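Local coordinates for glycerate dehydrogenase/glyoxylate reductase (Thermus thermophilus, PDB 2CUK), which reduces glyoxylate and probably hydroxypyruvate with a nicotinamide cofactor, as a member of the D-isomer specific 2-hydroxyacid dehydrogenase family, at the interface of chains A and B. Coordinates in Å, arbitrary orientation; residue numbers count along the deposited sequence, not the author numbering. Chains: chain A/B, glycerate dehydrogenase/glyoxylate reductase.

Three patches sample one two-fold symmetric interface between identical chains, so each recurs with the chains exchanged. Contacts 1 and 2, their C-alpha centres about 14 Å apart, share B:Thr275, and helix 117-125 of chain A supplies A:Val117 to contact 2 and A:Ala124 and A:Arg125 to contact 1. The C-alpha centre of contact 3 lies about 20 Å from that of contact 1 and 19 Å from that of contact 2; there the chain after that helix reaches the N-terminal region, B:Tyr72 and helix 283-301 of chain B. The run of contacts along residues 111 to 138 of chain A fits the dimer usual in this family.

Contact 1: the interface of chains A and B. Residues chain A 124-125, 129; chain B 255, 260, 267, 274-275.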
# COMPACT_ATOMS: atom_id res chain seq x y z
N ALA A 124 14.47 -5.75 -5.85
CA ALA A 124 14.47 -5.74 -7.31
C ALA A 124 15.40 -4.65 -7.84
O ALA A 124 16.22 -4.89 -8.73
CB ALA A 124 13.06 -5.50 -7.83
N ARG A 125 15.28 -3.46 -7.27
CA ARG A 125 16.08 -2.31 -7.68
C ARG A 125 17.58 -2.55 -7.57
O ARG A 125 18.35 -2.12 -8.44
CB ARG A 125 15.69 -1.09 -6.83
CG ARG A 125 16.30 0.22 -7.29
CD ARG A 125 15.93 1.36 -6.35
NE ARG A 125 14.49 1.43 -6.10
CZ ARG A 125 13.93 1.23 -4.90
NH1 ARG A 125 14.68 0.94 -3.85
NH2 ARG A 125 12.61 1.32 -4.76
N TRP A 129 17.05 -9.65 -7.45
CA TRP A 129 15.96 -10.45 -8.01
C TRP A 129 16.48 -11.33 -9.16
O TRP A 129 16.81 -10.82 -10.23
CB TRP A 129 14.85 -9.51 -8.48
CG TRP A 129 13.62 -10.15 -9.05
CD1 TRP A 129 13.17 -11.42 -8.83
CD2 TRP A 129 12.64 -9.50 -9.86
NE1 TRP A 129 11.95 -11.60 -9.45
CE2 TRP A 129 11.61 -10.44 -10.09
CE3 TRP A 129 12.53 -8.22 -10.42
CZ2 TRP A 129 10.47 -10.13 -10.86
CZ3 TRP A 129 11.40 -7.91 -11.17
CH2 TRP A 129 10.39 -8.86 -11.39
N THR B 255 6.71 -8.53 -14.69
CA THR B 255 7.30 -7.76 -15.77
C THR B 255 7.73 -8.65 -16.92
O THR B 255 7.72 -9.87 -16.81
CB THR B 255 8.56 -7.01 -15.28
OG1 THR B 255 9.57 -7.96 -14.94
CG2 THR B 255 8.25 -6.17 -14.06
N LEU B 260 13.24 -8.27 -14.19
CA LEU B 260 13.57 -7.10 -15.00
C LEU B 260 14.96 -6.66 -14.54
O LEU B 260 15.13 -6.30 -13.37
CB LEU B 260 12.55 -5.98 -14.75
CG LEU B 260 12.62 -4.76 -15.68
CD1 LEU B 260 12.16 -5.17 -17.07
CD2 LEU B 260 11.75 -3.63 -15.14
N TYR B 267 13.38 1.27 -13.49
CA TYR B 267 13.92 1.42 -12.14
C TYR B 267 14.32 2.86 -11.86
O TYR B 267 14.52 3.23 -10.70
CB TYR B 267 15.11 0.49 -11.94
CG TYR B 267 14.72 -0.96 -11.79
CD1 TYR B 267 13.96 -1.38 -10.70
CD2 TYR B 267 15.10 -1.90 -12.75
CE1 TYR B 267 13.57 -2.71 -10.58
CE2 TYR B 267 14.71 -3.23 -12.63
CZ TYR B 267 13.95 -3.63 -11.54
OH TYR B 267 13.58 -4.94 -11.42
N ILE B 274 8.12 -1.46 -8.65
CA ILE B 274 8.23 -2.84 -9.09
C ILE B 274 8.59 -3.77 -7.94
O ILE B 274 9.57 -3.53 -7.22
CB ILE B 274 9.31 -3.00 -10.20
CG1 ILE B 274 8.81 -2.41 -11.52
CG2 ILE B 274 9.63 -4.47 -10.41
CD1 ILE B 274 8.61 -0.92 -11.52
N THR B 275 7.79 -4.80 -7.74
CA THR B 275 8.06 -5.79 -6.70
C THR B 275 8.38 -7.08 -7.43
O THR B 275 7.84 -7.34 -8.51
CB THR B 275 6.86 -5.97 -5.74
OG1 THR B 275 5.65 -6.11 -6.49
CG2 THR B 275 6.74 -4.76 -4.82
O HOH W 1 13.14 2.37 -8.30
O HOH W 2 16.40 -6.56 -10.86
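B:Tyr267, on the 3-10 helix 265-268, lays its ring against the end of helix 117-125, reaches the indole of A:Trp129 with its hydroxyl, and buries more surface than any other residue of the patch. The peptide group joining A:Ala124 to A:Arg125 lies above one ring face, displaced towards the CD1 and CE1 rim, with A:Arg125 N 3.8 Å from B:Tyr267 CE1. The phenol oxygen passes A:Ala124 CB and arrives in the plane of the indole at its edge, with OH 3.6 Å from A:Trp129 CE3. The two aromatic side chains cross at about a right angle. The phenol is steadied from its own chain, OH donating to the carbonyl B:Leu260 O at 2.8 Å.

A:Trp129 carries its indole anti to the backbone N (chi1 -178°), which sends the six-membered ring towards chain B. B:Leu260 N lies over one face at CZ3, while B:Ile274 CG2 approaches CZ3 obliquely from the other side. B:Thr255 OG1 comes obliquely to CH2 on the B:Leu260 side.

Water ties the chains together at both ends of the tyrosine. Water 2 joins the carbonyl A:Ala124 O to B:Leu260 O. A:Arg125 presents its guanidinium edge, in plane, to water 1, which is 2.7 Å from A:Arg125 NE and 2.9 Å from the backbone B:Tyr267 O.

Contact 2: the interface of chains A and B. Residues chain A 111, 117; chain B 104-105, 107-108, 112, 275.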
# COMPACT_ATOMS: atom_id res chain seq x y z
N LEU A 111 0.19 -2.52 4.78
CA LEU A 111 0.50 -3.42 3.67
C LEU A 111 1.98 -3.37 3.32
O LEU A 111 2.57 -4.39 2.98
CB LEU A 111 -0.34 -3.05 2.44
CG LEU A 111 -1.84 -3.36 2.55
CD1 LEU A 111 -2.60 -2.67 1.43
CD2 LEU A 111 -2.04 -4.87 2.50
N VAL A 117 6.64 -4.67 0.97
CA VAL A 117 6.65 -3.99 -0.32
C VAL A 117 7.87 -3.09 -0.52
O VAL A 117 8.53 -3.16 -1.56
CB VAL A 117 5.36 -3.17 -0.50
CG1 VAL A 117 5.39 -2.41 -1.82
CG2 VAL A 117 4.15 -4.11 -0.47
N ASP B 104 -4.45 -8.48 -1.80
CA ASP B 104 -3.79 -7.61 -0.84
C ASP B 104 -2.59 -6.89 -1.45
O ASP B 104 -2.42 -5.68 -1.27
CB ASP B 104 -3.31 -8.40 0.38
CG ASP B 104 -4.44 -8.90 1.26
OD1 ASP B 104 -5.59 -8.44 1.09
OD2 ASP B 104 -4.17 -9.74 2.14
N LEU B 105 -1.75 -7.64 -2.16
CA LEU B 105 -0.56 -7.08 -2.78
C LEU B 105 -0.94 -6.08 -3.87
O LEU B 105 -0.27 -5.06 -4.05
CB LEU B 105 0.30 -8.22 -3.35
CG LEU B 105 1.71 -7.94 -3.89
CD1 LEU B 105 1.63 -7.37 -5.29
CD2 LEU B 105 2.44 -6.98 -2.95
N LEU B 107 -3.56 -4.15 -3.91
CA LEU B 107 -3.93 -2.91 -3.22
C LEU B 107 -2.69 -2.24 -2.64
O LEU B 107 -2.59 -1.01 -2.62
CB LEU B 107 -4.95 -3.19 -2.10
CG LEU B 107 -6.44 -3.07 -2.45
CD1 LEU B 107 -6.78 -1.61 -2.74
CD2 LEU B 107 -6.77 -3.94 -3.66
N ALA B 108 -1.74 -3.04 -2.18
CA ALA B 108 -0.51 -2.49 -1.61
C ALA B 108 0.22 -1.67 -2.68
O ALA B 108 0.70 -0.56 -2.42
CB ALA B 108 0.39 -3.62 -1.11
N ALA B 112 0.99 2.22 -2.79
CA ALA B 112 2.41 2.56 -2.89
C ALA B 112 2.63 3.57 -4.02
O ALA B 112 3.38 4.53 -3.87
CB ALA B 112 3.23 1.30 -3.14
N THR B 275 7.79 -4.80 -7.74
CA THR B 275 8.06 -5.79 -6.70
C THR B 275 8.38 -7.08 -7.43
O THR B 275 7.84 -7.34 -8.51
CB THR B 275 6.86 -5.97 -5.74
OG1 THR B 275 5.65 -6.11 -6.49
CG2 THR B 275 6.74 -4.76 -4.82
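Helix 99-114 of chain A meets the same helix of chain B, and the start of helix 117-125 of chain A fits between that helix and the loop at B:Thr275. A:Leu111 and B:Ala108 bring the two long helices together: the methyl of the alanine lies 3.7 Å from A:Leu111 CB. The leucine then lays its branch along the partner helix, with CD1 3.7 Å from B:Ala108 CA and CD2 against the backbone carbonyl of B:Asp104. Its CG stands anti to the carbonyl carbon (chi1 -70°), an arrangement that carries both methyls to the backbone of chain B. The small side chain of B:Ala108 is likely to permit this close approach.

A:Val117 uses its two branches separately. CG2 turns to B:Ala108, 3.8 Å from its CB, and also touches the B:Leu105 methyl CD2, while CG1, anti to the backbone N (chi1 177°), points to the B:Thr275 methyl CG2 at 4.0 Å. The threonine offers its methyl, not its hydroxyl, to the valine. B:Ala108 CB is thus shared by A:Leu111 and A:Val117. Carbon-to-carbon contacts between the paired helices give the patch an apolar character and probably contribute to holding the two subunits together as a dimer.

Contact 3: the interface of chains A and B. Residues chain A 134-135, 138; chain B 8-10, 72, 286.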
# COMPACT_ATOMS: atom_id res chain seq x y z
N PRO A 134 9.18 -20.00 -4.01
CA PRO A 134 8.12 -20.22 -3.01
C PRO A 134 8.36 -19.60 -1.64
O PRO A 134 7.41 -19.31 -0.91
CB PRO A 134 8.03 -21.75 -2.94
CG PRO A 134 8.40 -22.17 -4.34
CD PRO A 134 9.60 -21.28 -4.62
N GLU A 135 9.62 -19.38 -1.28
CA GLU A 135 9.94 -18.81 0.02
C GLU A 135 10.52 -17.40 -0.02
O GLU A 135 11.05 -16.91 0.97
CB GLU A 135 10.89 -19.76 0.76
CG GLU A 135 10.36 -21.19 0.88
CD GLU A 135 11.38 -22.16 1.45
OE1 GLU A 135 12.47 -22.32 0.85
OE2 GLU A 135 11.10 -22.77 2.51
N LEU A 138 8.37 -13.75 2.05
CA LEU A 138 7.11 -14.15 2.65
C LEU A 138 6.68 -13.13 3.70
O LEU A 138 7.48 -12.73 4.55
CB LEU A 138 7.24 -15.54 3.29
CG LEU A 138 7.52 -16.70 2.33
CD1 LEU A 138 7.70 -17.99 3.12
CD2 LEU A 138 6.37 -16.83 1.34
N THR B 8 12.04 -25.61 -3.10
CA THR B 8 11.69 -25.90 -1.71
C THR B 8 10.43 -25.11 -1.39
O THR B 8 10.27 -23.98 -1.84
CB THR B 8 12.82 -25.49 -0.75
OG1 THR B 8 13.20 -24.13 -1.01
CG2 THR B 8 14.02 -26.40 -0.94
N LEU B 9 9.53 -25.73 -0.62
CA LEU B 9 8.26 -25.11 -0.26
C LEU B 9 8.17 -24.84 1.24
O LEU B 9 8.67 -25.62 2.05
CB LEU B 9 7.10 -26.03 -0.65
CG LEU B 9 7.06 -26.54 -2.09
CD1 LEU B 9 5.87 -27.47 -2.27
CD2 LEU B 9 6.96 -25.36 -3.05
N PRO B 10 7.51 -23.74 1.63
CA PRO B 10 7.38 -23.43 3.05
C PRO B 10 6.35 -24.37 3.67
O PRO B 10 5.44 -24.84 2.98
CB PRO B 10 6.92 -21.98 3.05
CG PRO B 10 6.05 -21.92 1.83
CD PRO B 10 6.88 -22.69 0.80
N TYR B 72 2.30 -25.54 -8.66
CA TYR B 72 2.33 -24.79 -7.41
C TYR B 72 2.13 -23.34 -7.88
O TYR B 72 3.06 -22.54 -7.87
CB TYR B 72 3.69 -24.95 -6.72
CG TYR B 72 3.82 -24.25 -5.39
CD1 TYR B 72 3.19 -24.75 -4.24
CD2 TYR B 72 4.60 -23.10 -5.26
CE1 TYR B 72 3.34 -24.12 -3.01
CE2 TYR B 72 4.75 -22.46 -4.04
CZ TYR B 72 4.12 -22.97 -2.91
OH TYR B 72 4.29 -22.33 -1.70
N ARG B 286 1.35 -19.44 0.96
CA ARG B 286 2.32 -20.31 0.31
C ARG B 286 2.31 -21.71 0.92
O ARG B 286 2.52 -22.70 0.21
CB ARG B 286 3.72 -19.69 0.36
CG ARG B 286 3.91 -18.49 -0.60
CD ARG B 286 3.97 -18.93 -2.07
NE ARG B 286 3.96 -17.81 -3.01
CZ ARG B 286 4.98 -16.97 -3.20
NH1 ARG B 286 6.11 -17.12 -2.53
NH2 ARG B 286 4.86 -15.98 -4.08
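B:Thr8 donates its hydroxyl OG1 to the carboxylate oxygen OE1 of A:Glu135 at 2.7 Å, meeting it from above the carboxylate plane. The threonine hydroxyl sits between its own backbone N and carbonyl carbon (chi1 52°), which turns OG1 towards the glutamate, whose chain extends beyond CG and crosses the threonine at about a right angle. A weaker bond runs from the guanidinium NH1 of B:Arg286 to the backbone A:Pro134 O, 3.0 Å away at the edge of the guanidinium plane. An alanine in place of A:Glu135 would probably leave the B:Thr8 hydroxyl without its carboxylate partner and open a gap beside B:Pro10.

Apolar contacts lie beside these bonds. The A:Pro134 ring lodges against B:Tyr72 and B:Leu9, its CB 3.5 Å from B:Tyr72 CE2 and its CG 3.7 Å from B:Leu9 CD2. That leucine methyl also covers the centre of one tyrosine face. The side chains of A:Glu135 and B:Pro10 run past each other in opposite directions, A:Glu135 CG 3.8 Å from B:Pro10 CD, and A:Leu138 CD2 packs 3.5 Å from B:Arg286 CG.

Within chain B, the phenol B:Tyr72 OH donates to B:Arg286 O at 2.6 Å, connecting two residues that receive A:Pro134. The patch joins a loop of one subunit to the N-terminal region and helix 283-301 of the other, and is likely to add to the stability of the dimer.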